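Local coordinates for protein acylphosphatase (Bacillus subtilis, PDB 3BR8) that catalyses the hydrolysis of acyl phosphates to a carboxylate and phosphate, at residues 22-25 with 26-30. Residues are numbered along the deposited sequence; the frame is centred on the assembly and turned at random.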
loop_
_atom_site.group_PDB
_atom_site.type_symbol
_atom_site.label_atom_id
_atom_site.label_comp_id
_atom_site.label_asym_id
_atom_site.label_seq_id
_atom_site.Cartn_x
_atom_site.Cartn_y
_atom_site.Cartn_z
ATOM N N GLN A 22 4.052 -1.139 -5.207
ATOM C CA GLN A 22 4.229 -0.057 -6.174
ATOM C C GLN A 22 3.656 -0.398 -7.558
ATOM O O GLN A 22 3.023 0.452 -8.209
ATOM C CB GLN A 22 5.703 0.316 -6.291
ATOM C CG GLN A 22 6.002 1.476 -7.222
ATOM C CD GLN A 22 7.476 1.650 -7.377
ATOM O OE1 GLN A 22 8.192 0.682 -7.636
ATOM N NE2 GLN A 22 7.960 2.870 -7.181
ATOM N N MET A 23 3.870 -1.625 -8.021
ATOM C CA MET A 23 3.307 -2.034 -9.310
ATOM C C MET A 23 1.798 -2.012 -9.273
ATOM O O MET A 23 1.167 -1.563 -10.227
ATOM C CB MET A 23 3.799 -3.421 -9.752
ATOM C CG MET A 23 5.311 -3.554 -9.997
ATOM S SD MET A 23 6.038 -2.373 -11.165
ATOM C CE MET A 23 6.674 -1.100 -10.043
ATOM N N GLU A 24 1.219 -2.471 -8.163
ATOM C CA GLU A 24 -0.238 -2.453 -8.032
ATOM C C GLU A 24 -0.765 -1.030 -7.977
ATOM O O GLU A 24 -1.791 -0.716 -8.587
ATOM C CB GLU A 24 -0.673 -3.226 -6.788
ATOM C CG GLU A 24 -0.716 -4.720 -6.989
ATOM C CD GLU A 24 -1.722 -5.171 -8.051
ATOM O OE1 GLU A 24 -2.839 -4.617 -8.172
ATOM O OE2 GLU A 24 -1.390 -6.142 -8.741
ATOM N N ALA A 25 -0.099 -0.171 -7.215
ATOM C CA ALA A 25 -0.516 1.222 -7.105
ATOM C C ALA A 25 -0.436 1.950 -8.451
ATOM O O ALA A 25 -1.365 2.671 -8.818
ATOM C CB ALA A 25 0.322 1.931 -6.082
ATOM N N ASP A 26 0.648 1.744 -9.192
ATOM C CA ASP A 26 0.761 2.366 -10.510
ATOM C C ASP A 26 -0.285 1.822 -11.480
ATOM O O ASP A 26 -0.913 2.588 -12.209
ATOM C CB ASP A 26 2.159 2.186 -11.088
ATOM C CG ASP A 26 3.204 3.103 -10.457
ATOM O OD1 ASP A 26 2.855 4.114 -9.807
ATOM O OD2 ASP A 26 4.403 2.817 -10.665
ATOM N N LYS A 27 -0.483 0.506 -11.481
ATOM C CA LYS A 27 -1.523 -0.095 -12.304
ATOM C C LYS A 27 -2.859 0.589 -12.032
ATOM O O LYS A 27 -3.600 0.896 -12.966
ATOM C CB LYS A 27 -1.640 -1.592 -12.008
ATOM C CG LYS A 27 -2.893 -2.242 -12.594
ATOM C CD LYS A 27 -2.967 -3.728 -12.296
ATOM C CE LYS A 27 -4.340 -4.271 -12.640
ATOM N NZ LYS A 27 -4.297 -5.753 -12.715
ATOM N N ARG A 28 -3.154 0.813 -10.753
ATOM C CA ARG A 28 -4.430 1.363 -10.325
ATOM C C ARG A 28 -4.441 2.888 -10.243
ATOM O O ARG A 28 -5.415 3.479 -9.792
ATOM C CB ARG A 28 -4.858 0.699 -9.014
ATOM C CG ARG A 28 -4.972 -0.800 -9.178
ATOM C CD ARG A 28 -5.404 -1.549 -7.914
ATOM N NE ARG A 28 -5.176 -2.968 -8.172
ATOM C CZ ARG A 28 -5.991 -3.759 -8.867
ATOM N NH1 ARG A 28 -7.186 -3.338 -9.288
ATOM N NH2 ARG A 28 -5.595 -5.004 -9.135
ATOM N N LYS A 29 -3.368 3.510 -10.727
ATOM C CA LYS A 29 -3.220 4.977 -10.806
ATOM C C LYS A 29 -3.423 5.673 -9.454
ATOM O O LYS A 29 -4.061 6.717 -9.359
ATOM C CB LYS A 29 -4.084 5.581 -11.934
ATOM C CG LYS A 29 -3.763 4.974 -13.302
ATOM C CD LYS A 29 -4.593 5.595 -14.436
ATOM C CE LYS A 29 -4.378 4.874 -15.764
ATOM N NZ LYS A 29 -5.073 5.586 -16.899
ATOM N N LEU A 30 -2.861 5.068 -8.414
ATOM C CA LEU A 30 -2.912 5.616 -7.068
ATOM C C LEU A 30 -1.627 6.371 -6.758
ATOM O O LEU A 30 -0.550 5.997 -7.225
ATOM C CB LEU A 30 -3.114 4.482 -6.059
ATOM C CG LEU A 30 -4.375 3.644 -6.258
ATOM C CD1 LEU A 30 -4.361 2.484 -5.278
ATOM C CD2 LEU A 30 -5.612 4.499 -6.072
HETATM O O HOH W 1 -3.077 -6.923 -10.580
#
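Q22 O, M23 O and E24 O accept from D26 N, K27 N and R28 N in the last i-to-i+4 bonds of helix 17-27, the final one, R28 N to E24 O, being 3.0 Å long. The helix then closes in a Schellman motif: K29 N turns back to D26 O, while L30 N reaches A25 O at 2.9 Å with a nearly straight N-H (175°). K29, at positive phi, is its C-prime residue, a lysine where glycine is often found. In the ferredoxin-like alpha+beta fold of acylphosphatases, helix 17-27 is the crossover of the first beta-alpha-beta unit, and this turn leads into strand 31-36; small A25 and branched L30 suit its buried side, their CB atoms 4.3 Å apart, with L30 also against A52 and F56 of helix 50-62. On the flank turned to helix 50-62, a bend at chi2 (-62°) brings the E24 carboxylate alongside R28, one turn on. E24 OE1 forms a salt bridge with R28, gripped side-on in the guanidinium plane by NE and NH2, each at 2.9 Å. E24 OE2 instead receives a water at 2.6 Å, which accepts from K27 NZ; K27 CE lies over one R28 guanidinium face, toward its rim. A leucine in place of R28 would probably leave E24 OE1 without either donor and its carboxylate freer to turn.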